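Local coordinates for protein Ispd/ispf bifunctional enzyme (Campylobacter jejuni, PDB 1W55) that catalyses two steps of isoprenoid precursor synthesis, transferring the cytidylyl group of CTP to methylerythritol 4-phosphate and forming methylerythritol 2,4-cyclodiphosphate with release of CMP, at the interface of chains A and B. Sequence-based numbering; all coordinates share one arbitrary frame. Chains: chain A/B, Ispd/ispf bifunctional enzyme.

Both contacts belong to the interface between neighbouring IspF domains, and both are made by one strand of chain A, 210-224. Its first residues build contact 1, and a few residues further on it reaches contact 2, about 20 Å away between the centres of the C-alpha atoms. Strand 298-308 of chain B is common to the two: B:Ile301 and B:Asn302 serve contact 1, B:Cys306 contact 2. Contact 1 is fastened by direct amide hydrogen bonds, whereas contact 2 joins residues of the cyclodiphosphate synthase site across the chains through water and packing. Association at contact 2 builds that site; contact 1 probably helps hold the chains in register.

Contact 1: the interface of chains A and B. Residues chain A 210-212, 260, 362; chain B 301-302, 360-362.
The extended backbone of A:Ile210 to A:Thr212, the start of strand 210-224, runs past strands 298-308 and 354-365 of chain B and offers its peptide groups to two asparagine side chains at this interface between IspF-family domains. B:Asn302 grips A:Thr212 at both backbone polar atoms. Its amide nitrogen ND2 gives a hydrogen bond to A:Thr212 O at 2.8 Å, on a carbonyl lone pair and within the amide's own plane, while its OD1 accepts from A:Thr212 N at 3.1 Å. The two bonds fix the rotation of the amide about CB-CG (chi2 -61°). A second amide, B:Asn362, sends ND2 to A:Ile210 O at 2.9 Å; the bond is nearly straight at the hydrogen, but the donor sits well above the carbonyl plane.

Beside these bonds lie apolar contacts of the A:Phe211 ring. B:Ile301 lays its CG2 methyl over one face of the ring, 3.8 Å from the centroid, and B:Asn302 CB meets the ring at CD2, 3.4 Å away. The A:Thr212 methyl CG2 points towards the backbone of B:Val361, leaving the hydroxyl OG1 anti to the backbone N (chi1 174°) and directed at water. One water links that hydroxyl to B:Val361 O and B:Asn362 OD1; another joins it to B:Ser360 OG.

Contact 2: the interface of chains A and B. Residues chain A 216-218; chain B 306, 341-342, 344.
Residues of the IspF-family cyclodiphosphate synthase site meet here across a subunit interface, so that association of the chains brings parts of the active site together between neighbouring IspF domains of the hexameric enzyme. Chain A contributes A:Phe216 to A:Val218 from strand 210-224; chain B supplies B:Thr341 at the end of strand 336-341 and the following loop with B:Thr342 and B:Glu344. A:Asp217 is expected, by similarity, to bind the divalent metal ion, and B:Thr342 to stabilise the transition state.

B:Thr341 faces the chain A strand with both branches. Its methyl CG2 packs against the carbonyl oxygen A:Phe216 O at 3.5 Å, while the hydroxyl OG1 approaches the carboxylate oxygen A:Asp217 OD1 at 3.2 Å, a close polar approach rather than a hydrogen bond. With OG1 anti to the backbone N (chi1 180°), the hydroxyl instead donates to B:Thr342 O at 2.8 Å, in the carbonyl plane and on a lone pair. This bond ties the threonine to the loop that follows. The thiol SG of B:Cys306 lies by the backbone and CB of A:Phe216, 4.1 Å from A:Phe216 O, a loose contact.

A polar link between the chains runs through a water. It lies 2.9 Å from A:Val218 O and also meets B:Thr342 O and the carboxylate oxygen B:Glu344 OE2, the latter at 2.8 Å. The CG methylene of B:Glu344, anti to the carbonyl carbon (chi1 -58°), lies 3.3 Å from A:Val218 O; the bend at chi2 (-52°) then turns the carboxylate towards the water.

Contact 1: the interface of chains A and B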
loop_
_atom_site.group_PDB
_atom_site.type_symbol
_atom_site.label_atom_id
_atom_site.label_comp_id
_atom_site.label_asym_id
_atom_site.label_seq_id
_atom_site.Cartn_x
_atom_site.Cartn_y
_atom_site.Cartn_z
ATOM N N ILE A 210 23.289 -2.960 -11.563
ATOM C CA ILE A 210 24.212 -4.077 -11.630
ATOM C C ILE A 210 25.437 -3.680 -12.464
ATOM O O ILE A 210 25.292 -3.119 -13.551
ATOM C CB ILE A 210 23.496 -5.355 -12.170
ATOM C CG1 ILE A 210 22.421 -5.802 -11.170
ATOM C CG2 ILE A 210 24.493 -6.484 -12.433
ATOM C CD1 ILE A 210 21.553 -6.981 -11.642
ATOM N N PHE A 211 26.629 -3.964 -11.931
ATOM C CA PHE A 211 27.883 -3.540 -12.548
ATOM C C PHE A 211 28.619 -4.691 -13.209
ATOM O O PHE A 211 28.775 -5.766 -12.606
ATOM C CB PHE A 211 28.789 -2.896 -11.494
ATOM C CG PHE A 211 28.262 -1.606 -10.960
ATOM C CD1 PHE A 211 27.077 -1.572 -10.227
ATOM C CD2 PHE A 211 28.957 -0.421 -11.176
ATOM C CE1 PHE A 211 26.585 -0.378 -9.736
ATOM C CE2 PHE A 211 28.474 0.778 -10.687
ATOM C CZ PHE A 211 27.283 0.805 -9.974
ATOM N N THR A 212 29.077 -4.459 -14.437
ATOM C CA THR A 212 29.797 -5.471 -15.206
ATOM C C THR A 212 31.298 -5.324 -15.015
ATOM O O THR A 212 31.801 -4.207 -14.945
ATOM C CB THR A 212 29.483 -5.373 -16.741
ATOM O OG1 THR A 212 30.319 -6.301 -17.447
ATOM C CG2 THR A 212 29.951 -4.030 -17.346
ATOM N N ALA A 260 34.665 -4.469 -11.986
ATOM C CA ALA A 260 33.243 -4.203 -11.798
ATOM C C ALA A 260 33.003 -3.241 -10.630
ATOM O O ALA A 260 32.045 -2.475 -10.640
ATOM C CB ALA A 260 32.466 -5.520 -11.603
ATOM N N ASN A 362 29.165 -10.095 -12.759
ATOM C CA ASN A 362 28.124 -9.115 -12.491
ATOM C C ASN A 362 28.091 -8.887 -10.983
ATOM O O ASN A 362 28.082 -9.840 -10.201
ATOM C CB ASN A 362 26.756 -9.593 -13.005
ATOM C CG ASN A 362 26.414 -9.043 -14.393
ATOM O OD1 ASN A 362 27.188 -8.298 -14.996
ATOM N ND2 ASN A 362 25.241 -9.395 -14.890
ATOM N N ILE B 301 25.372 2.441 -16.678
ATOM C CA ILE B 301 25.590 2.147 -15.269
ATOM C C ILE B 301 27.081 2.172 -15.005
ATOM O O ILE B 301 27.530 2.839 -14.073
ATOM C CB ILE B 301 24.980 0.779 -14.850
ATOM C CG1 ILE B 301 23.446 0.858 -14.826
ATOM C CG2 ILE B 301 25.523 0.352 -13.487
ATOM C CD1 ILE B 301 22.765 -0.487 -14.614
ATOM N N ASN B 302 27.862 1.463 -15.819
ATOM C CA ASN B 302 29.306 1.435 -15.583
ATOM C C ASN B 302 30.077 0.988 -16.797
ATOM O O ASN B 302 29.492 0.450 -17.737
ATOM C CB ASN B 302 29.664 0.554 -14.374
ATOM C CG ASN B 302 29.686 -0.941 -14.713
ATOM O OD1 ASN B 302 28.677 -1.507 -15.122
ATOM N ND2 ASN B 302 30.846 -1.573 -14.554
ATOM N N SER B 360 33.664 -3.449 -21.599
ATOM C CA SER B 360 32.354 -3.933 -21.180
ATOM C C SER B 360 31.552 -2.786 -20.579
ATOM O O SER B 360 32.071 -1.963 -19.815
ATOM C CB SER B 360 32.438 -5.069 -20.152
ATOM O OG SER B 360 33.368 -6.045 -20.551
ATOM N N VAL B 361 30.266 -2.793 -20.882
ATOM C CA VAL B 361 29.360 -1.735 -20.482
ATOM C C VAL B 361 28.037 -2.380 -20.023
ATOM O O VAL B 361 27.653 -3.440 -20.519
ATOM C CB VAL B 361 29.193 -0.828 -21.715
ATOM C CG1 VAL B 361 27.770 -0.418 -21.969
ATOM C CG2 VAL B 361 30.192 0.317 -21.674
ATOM N N ASN B 362 27.382 -1.772 -19.037
ATOM C CA ASN B 362 26.023 -2.136 -18.663
ATOM C C ASN B 362 25.154 -0.895 -18.846
ATOM O O ASN B 362 25.513 0.198 -18.401
ATOM C CB ASN B 362 25.957 -2.644 -17.214
ATOM C CG ASN B 362 26.007 -4.172 -17.114
ATOM O OD1 ASN B 362 26.092 -4.877 -18.120
ATOM N ND2 ASN B 362 25.932 -4.682 -15.898
HETATM O O HOH W 1 28.243 -6.085 -19.805
HETATM O O HOH W 2 32.281 -8.417 -18.979
#

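Contact 2: the interface of chains A and B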
loop_
_atom_site.group_PDB
_atom_site.type_symbol
_atom_site.label_atom_id
_atom_site.label_comp_id
_atom_site.label_asym_id
_atom_site.label_seq_id
_atom_site.Cartn_x
_atom_site.Cartn_y
_atom_site.Cartn_z
ATOM N N PHE A 216 41.003 -10.104 -18.419
ATOM C CA PHE A 216 41.730 -10.849 -19.427
ATOM C C PHE A 216 43.175 -10.910 -18.991
ATOM O O PHE A 216 43.756 -9.900 -18.581
ATOM C CB PHE A 216 41.599 -10.208 -20.811
ATOM C CG PHE A 216 42.247 -11.013 -21.906
ATOM C CD1 PHE A 216 41.595 -12.126 -22.453
ATOM C CD2 PHE A 216 43.521 -10.671 -22.379
ATOM C CE1 PHE A 216 42.199 -12.886 -23.464
ATOM C CE2 PHE A 216 44.127 -11.404 -23.394
ATOM C CZ PHE A 216 43.478 -12.522 -23.934
ATOM N N ASP A 217 43.736 -12.107 -19.059
ATOM C CA ASP A 217 45.109 -12.333 -18.668
ATOM C C ASP A 217 45.745 -13.434 -19.495
ATOM O O ASP A 217 45.067 -14.358 -19.955
ATOM C CB ASP A 217 45.195 -12.675 -17.186
ATOM C CG ASP A 217 46.511 -12.234 -16.565
ATOM O OD1 ASP A 217 47.341 -11.580 -17.252
ATOM O OD2 ASP A 217 46.799 -12.506 -15.391
ATOM N N VAL A 218 47.055 -13.298 -19.684
ATOM C CA VAL A 218 47.870 -14.209 -20.477
ATOM C C VAL A 218 49.095 -14.583 -19.638
ATOM O O VAL A 218 49.774 -13.703 -19.086
ATOM C CB VAL A 218 48.317 -13.539 -21.820
ATOM C CG1 VAL A 218 49.330 -14.403 -22.586
ATOM C CG2 VAL A 218 47.127 -13.233 -22.695
ATOM N N CYS B 306 39.765 -3.378 -20.475
ATOM C CA CYS B 306 41.053 -4.022 -20.419
ATOM C C CYS B 306 41.885 -3.660 -21.644
ATOM O O CYS B 306 41.506 -3.958 -22.779
ATOM C CB CYS B 306 40.929 -5.541 -20.287
ATOM S SG CYS B 306 42.571 -6.257 -19.985
ATOM N N THR B 341 47.003 -5.215 -19.222
ATOM C CA THR B 341 47.871 -6.380 -19.095
ATOM C C THR B 341 48.804 -6.453 -20.303
ATOM O O THR B 341 48.472 -5.950 -21.386
ATOM C CB THR B 341 47.040 -7.703 -18.947
ATOM O OG1 THR B 341 47.934 -8.822 -18.835
ATOM C CG2 THR B 341 46.241 -8.019 -20.236
ATOM N N THR B 342 49.980 -7.045 -20.119
ATOM C CA THR B 342 50.795 -7.449 -21.266
ATOM C C THR B 342 50.367 -8.862 -21.663
ATOM O O THR B 342 49.518 -9.468 -21.001
ATOM C CB THR B 342 52.306 -7.423 -20.942
ATOM O OG1 THR B 342 52.621 -8.487 -20.032
ATOM C CG2 THR B 342 52.729 -6.124 -20.176
ATOM N N GLU B 344 52.894 -11.163 -22.037
ATOM C CA GLU B 344 54.128 -11.897 -21.730
ATOM C C GLU B 344 55.004 -12.039 -22.963
ATOM O O GLU B 344 55.609 -13.096 -23.178
ATOM C CB GLU B 344 53.816 -13.306 -21.187
ATOM C CG GLU B 344 52.957 -13.341 -19.942
ATOM C CD GLU B 344 53.495 -12.460 -18.846
ATOM O OE1 GLU B 344 54.636 -12.700 -18.389
ATOM O OE2 GLU B 344 52.778 -11.521 -18.448
HETATM O O HOH W 3 50.059 -10.955 -18.353
#